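Local structure of sulfide-quinone reductase (Aquifex aeolicus, 3HYW) at residues Ala355-Ala360 / Arg369-Met374; Leu191-Val196 / Ile306-Pro311; Ala340-Ala345 / Phe359-Ile364. The protein oxidises hydrogen sulfide with a quinone as electron acceptor, using bound FAD and building up polysulfide that is released, typically as cyclooctasulfur. All blocks are in the same frame, centred on the assembly; numbering follows the deposited sequence.

Interaction 1: Ala355-Ala360 / Arg369-Met374; sequences AGFFFA and RVITKM. With LMT (dodecyl-beta-D-maltoside), chain I.
Phe-357, Phe-359 and Ile-371 meet on one face of an antiparallel beta hairpin, strands 355-361 and 369-375, whose first strand is the middle one of a small three-stranded sheet. Ile-371 touches both phenyl groups, each with a different branch. Its CG2, anti to the backbone N, reaches the edge of the Phe-357 ring near the ring plane, 4.0 Å from CE2. CG1 stands anti to the carbonyl carbon (chi1 -60°), and the extended chi2 (171°) carries CD1 to 4.0 Å from CD1 of Phe-359. Farther along that ring, CE1 of Phe-359 rests against the aliphatic CG of Arg-369, with guanidinium and ring planes nearly parallel, 5° apart. Leu-411 of helix 401-411 packs on both Phe-359 and Ile-371, while Phe-357 also touches Ile-346, a residue of the quinone site.

On the other face, CD1 of Phe-358 lies 3.9 Å from the methyl CG2 of Thr-372, and its ring borders the bound octathiocane. Two residues earlier, Gly-356 leaves this face without a side chain; a beta carbon there would collide with the Phe-358 ring at CE2. Two hydrogen-bonded pairs hold the strands. Phe-357 and Lys-373 exchange N-H and C=O in both directions, the N of Phe-357 reaching O of Lys-373 at 2.6 Å; Phe-359 and Ile-371 do the same. CA-H groups of the non-hydrogen-bonded positions also approach carbonyl oxygens, the shortest contact being CA of Val-370 to O of Phe-359 at 3.0 Å.

Lys-373 starts on the Phe-357 face, then runs away from the partner strand in an extended chain toward the detergent dodecyl maltoside. There its NZ donates a hydrogen bond to the sugar ring oxygen O5', 2.9 Å away.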
loop_
_atom_site.group_PDB
_atom_site.type_symbol
_atom_site.label_atom_id
_atom_site.label_comp_id
_atom_site.label_asym_id
_atom_site.label_seq_id
_atom_site.Cartn_x
_atom_site.Cartn_y
_atom_site.Cartn_z
ATOM N N ALA A 355 -8.150 3.107 -18.886
ATOM C CA ALA A 355 -7.911 4.471 -18.445
ATOM C C ALA A 355 -8.227 4.660 -16.976
ATOM O O ALA A 355 -9.013 3.907 -16.402
ATOM C CB ALA A 355 -8.726 5.457 -19.295
ATOM N N GLY A 356 -7.597 5.667 -16.379
ATOM C CA GLY A 356 -7.869 6.041 -15.002
ATOM C C GLY A 356 -8.885 7.158 -14.981
ATOM O O GLY A 356 -8.742 8.136 -15.704
ATOM N N PHE A 357 -9.922 6.996 -14.171
ATOM C CA PHE A 357 -10.930 8.024 -13.988
ATOM C C PHE A 357 -10.717 8.666 -12.631
ATOM O O PHE A 357 -10.735 7.985 -11.608
ATOM C CB PHE A 357 -12.341 7.440 -14.089
ATOM C CG PHE A 357 -13.438 8.457 -13.897
ATOM C CD1 PHE A 357 -13.943 9.166 -14.984
ATOM C CD2 PHE A 357 -13.971 8.700 -12.632
ATOM C CE1 PHE A 357 -14.960 10.103 -14.809
ATOM C CE2 PHE A 357 -14.978 9.638 -12.448
ATOM C CZ PHE A 357 -15.472 10.346 -13.538
ATOM N N PHE A 358 -10.493 9.976 -12.647
ATOM C CA PHE A 358 -10.330 10.765 -11.435
ATOM C C PHE A 358 -11.371 11.875 -11.419
ATOM O O PHE A 358 -11.622 12.530 -12.442
ATOM C CB PHE A 358 -8.903 11.334 -11.334
ATOM C CG PHE A 358 -7.833 10.276 -11.390
ATOM C CD1 PHE A 358 -7.453 9.590 -10.239
ATOM C CD2 PHE A 358 -7.226 9.941 -12.604
ATOM C CE1 PHE A 358 -6.472 8.595 -10.291
ATOM C CE2 PHE A 358 -6.253 8.950 -12.670
ATOM C CZ PHE A 358 -5.874 8.273 -11.509
ATOM N N PHE A 359 -12.015 12.047 -10.272
ATOM C CA PHE A 359 -12.950 13.144 -10.062
ATOM C C PHE A 359 -12.651 13.737 -8.700
ATOM O O PHE A 359 -12.573 13.006 -7.717
ATOM C CB PHE A 359 -14.407 12.654 -10.126
ATOM C CG PHE A 359 -15.429 13.714 -9.770
ATOM C CD1 PHE A 359 -16.298 13.528 -8.696
ATOM C CD2 PHE A 359 -15.520 14.897 -10.503
ATOM C CE1 PHE A 359 -17.246 14.496 -8.360
ATOM C CE2 PHE A 359 -16.464 15.873 -10.171
ATOM C CZ PHE A 359 -17.325 15.671 -9.101
ATOM N N ALA A 360 -12.466 15.055 -8.660
ATOM C CA ALA A 360 -12.220 15.771 -7.417
ATOM C C ALA A 360 -13.101 17.016 -7.360
ATOM O O ALA A 360 -13.062 17.848 -8.267
ATOM C CB ALA A 360 -10.743 16.140 -7.298
ATOM N N ARG A 369 -16.093 15.562 -2.291
ATOM C CA ARG A 369 -15.919 14.165 -2.693
ATOM C C ARG A 369 -14.871 13.952 -3.771
ATOM O O ARG A 369 -14.466 14.888 -4.473
ATOM C CB ARG A 369 -17.254 13.531 -3.126
ATOM C CG ARG A 369 -17.835 14.064 -4.430
ATOM C CD ARG A 369 -19.134 13.334 -4.802
ATOM N NE ARG A 369 -20.089 13.321 -3.690
ATOM C CZ ARG A 369 -20.882 14.339 -3.350
ATOM N NH1 ARG A 369 -20.860 15.482 -4.035
ATOM N NH2 ARG A 369 -21.700 14.213 -2.315
ATOM N N VAL A 370 -14.425 12.705 -3.873
ATOM C CA VAL A 370 -13.568 12.262 -4.963
ATOM C C VAL A 370 -14.079 10.924 -5.494
ATOM O O VAL A 370 -14.772 10.192 -4.785
ATOM C CB VAL A 370 -12.071 12.105 -4.541
ATOM C CG1 VAL A 370 -11.467 13.437 -4.117
ATOM C CG2 VAL A 370 -11.902 11.046 -3.451
ATOM N N ILE A 371 -13.745 10.626 -6.747
ATOM C CA ILE A 371 -13.933 9.285 -7.308
ATOM C C ILE A 371 -12.652 8.881 -8.021
ATOM O O ILE A 371 -12.120 9.650 -8.815
ATOM C CB ILE A 371 -15.134 9.209 -8.299
ATOM C CG1 ILE A 371 -16.439 9.598 -7.591
ATOM C CG2 ILE A 371 -15.249 7.795 -8.895
ATOM C CD1 ILE A 371 -17.642 9.758 -8.511
ATOM N N THR A 372 -12.150 7.690 -7.709
ATOM C CA THR A 372 -10.961 7.150 -8.362
ATOM C C THR A 372 -11.254 5.746 -8.854
ATOM O O THR A 372 -11.477 4.824 -8.060
ATOM C CB THR A 372 -9.743 7.109 -7.432
ATOM O OG1 THR A 372 -10.064 6.355 -6.252
ATOM C CG2 THR A 372 -9.356 8.489 -7.044
ATOM N N LYS A 373 -11.275 5.601 -10.174
ATOM C CA LYS A 373 -11.665 4.349 -10.803
ATOM C C LYS A 373 -10.782 4.088 -12.004
ATOM O O LYS A 373 -10.116 4.992 -12.512
ATOM C CB LYS A 373 -13.140 4.387 -11.219
ATOM C CG LYS A 373 -14.097 4.231 -10.048
ATOM C CD LYS A 373 -15.553 4.233 -10.474
ATOM C CE LYS A 373 -16.457 3.921 -9.283
ATOM N NZ LYS A 373 -17.904 3.978 -9.637
ATOM N N MET A 374 -10.775 2.841 -12.446
ATOM C CA MET A 374 -9.972 2.440 -13.582
ATOM C C MET A 374 -10.676 1.299 -14.297
ATOM O O MET A 374 -11.254 0.425 -13.655
ATOM C CB MET A 374 -8.585 2.010 -13.113
ATOM C CG MET A 374 -7.622 1.723 -14.233
ATOM S SD MET A 374 -6.294 0.685 -13.651
ATOM C CE MET A 374 -6.066 -0.327 -15.117
HETATM C C1B LMT I . -17.145 -0.774 -14.736
HETATM C C2B LMT I . -17.623 -1.555 -15.972
HETATM C C3B LMT I . -18.308 -2.867 -15.590
HETATM C C4B LMT I . -17.411 -3.676 -14.657
HETATM C C5B LMT I . -17.071 -2.831 -13.425
HETATM C C6B LMT I . -16.192 -3.579 -12.424
HETATM O O1B LMT I . -18.237 -0.119 -14.076
HETATM O O2B LMT I . -18.510 -0.757 -16.763
HETATM O O3B LMT I . -18.603 -3.628 -16.767
HETATM O "O4'" LMT I . -18.070 -4.897 -14.295
HETATM O O5B LMT I . -16.411 -1.620 -13.829
HETATM O O6B LMT I . -14.873 -3.760 -12.957
HETATM C "C1'" LMT I . -18.900 3.985 -13.233
HETATM C "C2'" LMT I . -18.843 3.557 -14.700
HETATM C "C3'" LMT I . -19.031 2.050 -14.850
HETATM C "C4'" LMT I . -18.038 1.294 -13.965
HETATM C "C5'" LMT I . -18.209 1.771 -12.521
HETATM C "C6'" LMT I . -17.247 1.070 -11.568
HETATM O "O1'" LMT I . -18.512 5.357 -13.155
HETATM O "O2'" LMT I . -19.846 4.244 -15.455
HETATM O "O3'" LMT I . -18.850 1.689 -16.222
HETATM O "O5'" LMT I . -17.996 3.188 -12.453
HETATM O "O6'" LMT I . -17.982 0.518 -10.468
HETATM C C1 LMT I . -19.117 6.074 -12.076
HETATM C C2 LMT I . -19.944 7.245 -12.604
HETATM C C3 LMT I . -19.105 8.233 -13.411
HETATM C C4 LMT I . -19.928 9.462 -13.784
HETATM C C5 LMT I . -19.532 10.006 -15.152
HETATM C C6 LMT I . -20.217 11.342 -15.418
HETATM C C7 LMT I . -20.157 11.715 -16.894
HETATM C C8 LMT I . -21.531 11.627 -17.552
HETATM C C9 LMT I . -21.725 10.285 -18.250
HETATM C C10 LMT I . -23.174 10.090 -18.677
HETATM C C11 LMT I . -23.303 10.086 -20.194
HETATM C C12 LMT I . -24.396 9.140 -20.638
#

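Interaction 2: Leu191-Val196 / Ile306-Pro311; sequences LGHFGV and IPTGVP
A type I' beta turn from His-193 to Val-196 lies against the loop that leads to helix 314-332, and backbone rather than side chains makes much of the contact. CA of Gly-195 points a hydrogen at O of Gly-309 over 3.5 Å, with an angle of 141° at the hydrogen. A beta carbon on Gly-195 would collide with that oxygen, and its positive phi also suits glycine. The carbonyl O of Phe-194 lies off the CD-CG side of the Pro-311 ring, 3.4 Å from CD. Beside it, CG1 of Val-196 packs at 3.7 Å on CG of Pro-311, the two side chains crossing at about a right angle.

Both loops belong to the pyridine nucleotide-disulphide oxidoreductase region, and the turn places Phe-194 in the octathiocane pocket. The turn is closed by N of Val-196 bonding to O of His-193, and the His-193 ring adds a second bond: its ND1 accepts the N-H of Gly-195 at 3.0 Å, the donor lying 26° out of the ring plane. NE2 is bonded to Glu-302. CE1 approaches OG1 of Thr-308 obliquely at 4.1 Å, while that hydroxyl is hydrogen-bonded to Thr-304.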
loop_
_atom_site.group_PDB
_atom_site.type_symbol
_atom_site.label_atom_id
_atom_site.label_comp_id
_atom_site.label_asym_id
_atom_site.label_seq_id
_atom_site.Cartn_x
_atom_site.Cartn_y
_atom_site.Cartn_z
ATOM N N LEU A 191 3.940 9.261 -6.511
ATOM C CA LEU A 191 3.162 9.008 -7.724
ATOM C C LEU A 191 1.697 9.370 -7.499
ATOM O O LEU A 191 1.161 9.127 -6.428
ATOM C CB LEU A 191 3.264 7.536 -8.102
ATOM C CG LEU A 191 4.265 7.035 -9.146
ATOM C CD1 LEU A 191 5.565 7.829 -9.202
ATOM C CD2 LEU A 191 4.519 5.561 -8.911
ATOM N N GLY A 192 1.049 9.940 -8.509
ATOM C CA GLY A 192 -0.368 10.248 -8.402
ATOM C C GLY A 192 -0.686 11.386 -7.447
ATOM O O GLY A 192 -1.811 11.477 -6.940
ATOM N N HIS A 193 0.311 12.237 -7.186
ATOM C CA HIS A 193 0.111 13.508 -6.486
ATOM C C HIS A 193 -0.590 14.520 -7.392
ATOM O O HIS A 193 -1.515 15.211 -6.955
ATOM C CB HIS A 193 1.455 14.068 -5.998
ATOM C CG HIS A 193 1.347 15.368 -5.263
ATOM N ND1 HIS A 193 1.310 16.587 -5.906
ATOM C CD2 HIS A 193 1.308 15.641 -3.938
ATOM C CE1 HIS A 193 1.235 17.554 -5.010
ATOM N NE2 HIS A 193 1.231 17.007 -3.808
ATOM N N PHE A 194 -0.120 14.619 -8.642
ATOM C CA PHE A 194 -0.747 15.436 -9.698
ATOM C C PHE A 194 -0.732 16.956 -9.464
ATOM O O PHE A 194 -1.394 17.696 -10.186
ATOM C CB PHE A 194 -2.195 14.998 -9.975
ATOM C CG PHE A 194 -2.354 13.545 -10.357
ATOM C CD1 PHE A 194 -1.515 12.947 -11.301
ATOM C CD2 PHE A 194 -3.383 12.786 -9.797
ATOM C CE1 PHE A 194 -1.679 11.598 -11.659
ATOM C CE2 PHE A 194 -3.567 11.439 -10.151
ATOM C CZ PHE A 194 -2.710 10.844 -11.086
ATOM N N GLY A 195 0.013 17.419 -8.468
ATOM C CA GLY A 195 -0.042 18.832 -8.080
ATOM C C GLY A 195 -1.316 19.182 -7.309
ATOM O O GLY A 195 -1.662 20.356 -7.170
ATOM N N VAL A 196 -2.019 18.166 -6.812
ATOM C CA VAL A 196 -3.261 18.382 -6.056
ATOM C C VAL A 196 -3.310 17.650 -4.710
ATOM O O VAL A 196 -4.363 17.611 -4.054
ATOM C CB VAL A 196 -4.532 18.014 -6.899
ATOM C CG1 VAL A 196 -4.590 18.818 -8.183
ATOM C CG2 VAL A 196 -4.570 16.526 -7.203
ATOM N N ILE A 306 10.020 19.194 -3.725
ATOM C CA ILE A 306 10.409 19.683 -5.044
ATOM C C ILE A 306 9.209 20.491 -5.542
ATOM O O ILE A 306 8.096 19.966 -5.590
ATOM C CB ILE A 306 10.749 18.523 -6.029
ATOM C CG1 ILE A 306 11.775 17.541 -5.420
ATOM C CG2 ILE A 306 11.202 19.066 -7.383
ATOM C CD1 ILE A 306 13.167 18.130 -5.127
ATOM N N PRO A 307 9.421 21.776 -5.891
ATOM C CA PRO A 307 8.274 22.627 -6.219
ATOM C C PRO A 307 7.394 22.072 -7.335
ATOM O O PRO A 307 7.897 21.605 -8.362
ATOM C CB PRO A 307 8.926 23.953 -6.637
ATOM C CG PRO A 307 10.250 23.951 -5.932
ATOM C CD PRO A 307 10.694 22.518 -5.992
ATOM N N THR A 308 6.083 22.101 -7.101
ATOM C CA THR A 308 5.086 21.737 -8.108
ATOM C C THR A 308 3.944 22.755 -8.076
ATOM O O THR A 308 3.782 23.481 -7.102
ATOM C CB THR A 308 4.508 20.315 -7.888
ATOM O OG1 THR A 308 3.841 20.251 -6.618
ATOM C CG2 THR A 308 5.600 19.252 -7.942
ATOM N N GLY A 309 3.154 22.799 -9.141
ATOM C CA GLY A 309 2.036 23.733 -9.219
ATOM C C GLY A 309 0.719 23.031 -9.476
ATOM O O GLY A 309 0.679 21.811 -9.673
ATOM N N VAL A 310 -0.356 23.816 -9.491
ATOM C CA VAL A 310 -1.706 23.287 -9.618
ATOM C C VAL A 310 -2.113 23.186 -11.092
ATOM O O VAL A 310 -1.892 24.121 -11.862
ATOM C CB VAL A 310 -2.728 24.115 -8.757
ATOM C CG1 VAL A 310 -2.960 25.502 -9.341
ATOM C CG2 VAL A 310 -4.054 23.368 -8.582
ATOM N N PRO A 311 -2.653 22.024 -11.503
ATOM C CA PRO A 311 -3.226 21.909 -12.844
ATOM C C PRO A 311 -4.492 22.728 -13.006
ATOM O O PRO A 311 -5.269 22.872 -12.056
ATOM C CB PRO A 311 -3.572 20.417 -12.951
ATOM C CG PRO A 311 -3.762 19.982 -11.542
ATOM C CD PRO A 311 -2.728 20.746 -10.774
#

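Interaction 3: Ala340-Ala345 / Phe359-Ile364; sequences APRLSA and FADPVI
The guanidinium of Arg-342 carries CG of Pro-362 over one face, 3.7 Å above the plane and offset toward the rim, while the carboxylate of Asp-361 comes in at its edge. NE gives OD1 of Asp-361 a short, straight bond of 2.6 Å and 171°, almost in the guanidinium plane and on the syn side of the oxygen. NH2 adds only weak bonds to OD1 and OD2; the two planes are 47° apart. The pair is a salt bridge, and Arg-342 also makes a cation-pi contact with Tyr-178 of the second subunit.

Away from the salt bridge, the loop after strand 339-341 pairs with the end of strand 355-361 through a single antiparallel bridge, Ala-345 with Ala-360, hydrogen-bonded both ways. Past the cis peptide before Pro-362, N of Val-363 reaches O of Leu-343 at 3.0 Å along a nearly straight N-H. The next residue after Ala-345 is the quinone-binding Ile-346.

Ser-344 brings CB to 3.4 Å from OD1 of Asp-361, while its OG is bonded to Gln-319 of helix 314-332. The carbonyl O of Ala-345 lies 3.2 Å from CD2 of Phe-359. Val-363 turns CG2 to the side anti to its carbonyl carbon, where it presses tightly on CB of Ala-345 at 3.3 Å.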
loop_
_atom_site.group_PDB
_atom_site.type_symbol
_atom_site.label_atom_id
_atom_site.label_comp_id
_atom_site.label_asym_id
_atom_site.label_seq_id
_atom_site.Cartn_x
_atom_site.Cartn_y
_atom_site.Cartn_z
ATOM N N ALA A 340 -18.210 32.732 -8.838
ATOM C CA ALA A 340 -16.949 32.021 -8.775
ATOM C C ALA A 340 -17.161 30.619 -9.365
ATOM O O ALA A 340 -18.221 30.013 -9.153
ATOM C CB ALA A 340 -16.492 31.917 -7.345
ATOM N N PRO A 341 -16.165 30.105 -10.112
ATOM C CA PRO A 341 -16.243 28.727 -10.591
ATOM C C PRO A 341 -16.060 27.743 -9.443
ATOM O O PRO A 341 -15.304 28.014 -8.505
ATOM C CB PRO A 341 -15.060 28.615 -11.555
ATOM C CG PRO A 341 -14.086 29.648 -11.085
ATOM C CD PRO A 341 -14.923 30.778 -10.545
ATOM N N ARG A 342 -16.755 26.615 -9.520
ATOM C CA ARG A 342 -16.581 25.543 -8.555
ATOM C C ARG A 342 -15.132 25.052 -8.553
ATOM O O ARG A 342 -14.576 24.748 -7.498
ATOM C CB ARG A 342 -17.528 24.380 -8.890
ATOM C CG ARG A 342 -17.436 23.183 -7.950
ATOM C CD ARG A 342 -17.916 23.513 -6.543
ATOM N NE ARG A 342 -17.864 22.329 -5.687
ATOM C CZ ARG A 342 -18.283 22.275 -4.425
ATOM N NH1 ARG A 342 -18.797 23.342 -3.832
ATOM N NH2 ARG A 342 -18.187 21.137 -3.753
ATOM N N LEU A 343 -14.538 24.998 -9.747
ATOM C CA LEU A 343 -13.212 24.418 -9.978
ATOM C C LEU A 343 -13.142 22.952 -9.531
ATOM O O LEU A 343 -12.241 22.556 -8.800
ATOM C CB LEU A 343 -12.099 25.261 -9.329
ATOM C CG LEU A 343 -11.965 26.713 -9.805
ATOM C CD1 LEU A 343 -10.870 27.423 -9.006
ATOM C CD2 LEU A 343 -11.658 26.755 -11.314
ATOM N N SER A 344 -14.121 22.160 -9.958
ATOM C CA SER A 344 -14.042 20.711 -9.806
ATOM C C SER A 344 -13.395 20.149 -11.077
ATOM O O SER A 344 -13.217 20.876 -12.063
ATOM C CB SER A 344 -15.424 20.098 -9.528
ATOM O OG SER A 344 -16.391 20.517 -10.472
ATOM N N ALA A 345 -12.995 18.881 -11.053
ATOM C CA ALA A 345 -12.360 18.280 -12.234
ATOM C C ALA A 345 -12.731 16.822 -12.428
ATOM O O ALA A 345 -12.649 16.036 -11.488
ATOM C CB ALA A 345 -10.855 18.418 -12.152
ATOM N N PHE A 359 -12.015 12.047 -10.272
ATOM C CA PHE A 359 -12.950 13.144 -10.062
ATOM C C PHE A 359 -12.651 13.737 -8.700
ATOM O O PHE A 359 -12.573 13.006 -7.717
ATOM C CB PHE A 359 -14.407 12.654 -10.126
ATOM C CG PHE A 359 -15.429 13.714 -9.770
ATOM C CD1 PHE A 359 -16.298 13.528 -8.696
ATOM C CD2 PHE A 359 -15.520 14.897 -10.503
ATOM C CE1 PHE A 359 -17.246 14.496 -8.360
ATOM C CE2 PHE A 359 -16.464 15.873 -10.171
ATOM C CZ PHE A 359 -17.325 15.671 -9.101
ATOM N N ALA A 360 -12.466 15.055 -8.660
ATOM C CA ALA A 360 -12.220 15.771 -7.417
ATOM C C ALA A 360 -13.101 17.016 -7.360
ATOM O O ALA A 360 -13.062 17.848 -8.267
ATOM C CB ALA A 360 -10.743 16.140 -7.298
ATOM N N ASP A 361 -13.895 17.128 -6.298
ATOM C CA ASP A 361 -14.846 18.229 -6.148
ATOM C C ASP A 361 -14.798 18.893 -4.764
ATOM O O ASP A 361 -15.282 18.318 -3.788
ATOM C CB ASP A 361 -16.277 17.752 -6.446
ATOM C CG ASP A 361 -17.320 18.848 -6.235
ATOM O OD1 ASP A 361 -17.043 20.010 -6.581
ATOM O OD2 ASP A 361 -18.413 18.546 -5.711
ATOM N N PRO A 362 -14.223 20.113 -4.681
ATOM C CA PRO A 362 -13.452 20.766 -5.738
ATOM C C PRO A 362 -12.048 20.174 -5.821
ATOM O O PRO A 362 -11.695 19.324 -5.009
ATOM C CB PRO A 362 -13.386 22.235 -5.280
ATOM C CG PRO A 362 -14.336 22.345 -4.112
ATOM C CD PRO A 362 -14.368 20.986 -3.505
ATOM N N VAL A 363 -11.258 20.612 -6.794
ATOM C CA VAL A 363 -9.878 20.139 -6.912
ATOM C C VAL A 363 -9.053 20.644 -5.723
ATOM O O VAL A 363 -8.281 19.894 -5.126
ATOM C CB VAL A 363 -9.244 20.533 -8.274
ATOM C CG1 VAL A 363 -7.890 19.879 -8.443
ATOM C CG2 VAL A 363 -10.124 20.077 -9.400
ATOM N N ILE A 364 -9.245 21.907 -5.366
ATOM C CA ILE A 364 -8.561 22.502 -4.216
ATOM C C ILE A 364 -9.295 22.131 -2.917
ATOM O O ILE A 364 -10.484 22.427 -2.772
ATOM C CB ILE A 364 -8.448 24.042 -4.377
ATOM C CG1 ILE A 364 -7.687 24.390 -5.670
ATOM C CG2 ILE A 364 -7.766 24.672 -3.160
ATOM C CD1 ILE A 364 -7.899 25.829 -6.150
#

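Overall arrangement
Strand 355-361 ties interactions 1 and 3 together: they share Phe-359 and Ala-360, and N of Asp-361 probably bonds O of Arg-369. Interaction 2 is separate in sequence but touches both, through Phe-194 on Phe-358 and Val-196 on Val-363. Interactions 2 and 3 are buried; interaction 1 is only partly so, and its outer strand meets detergent. Both interaction 1 and interaction 3 touch the second subunit. Their chemistry differs with their place. Regular strand pairing and aromatic packing carry interaction 1, a salt bridge and three backbone bonds, two of them loop to strand, carry interaction 3, and interaction 2 has no hydrogen bond between its loops, relying on a CA-H...O contact and proline packing.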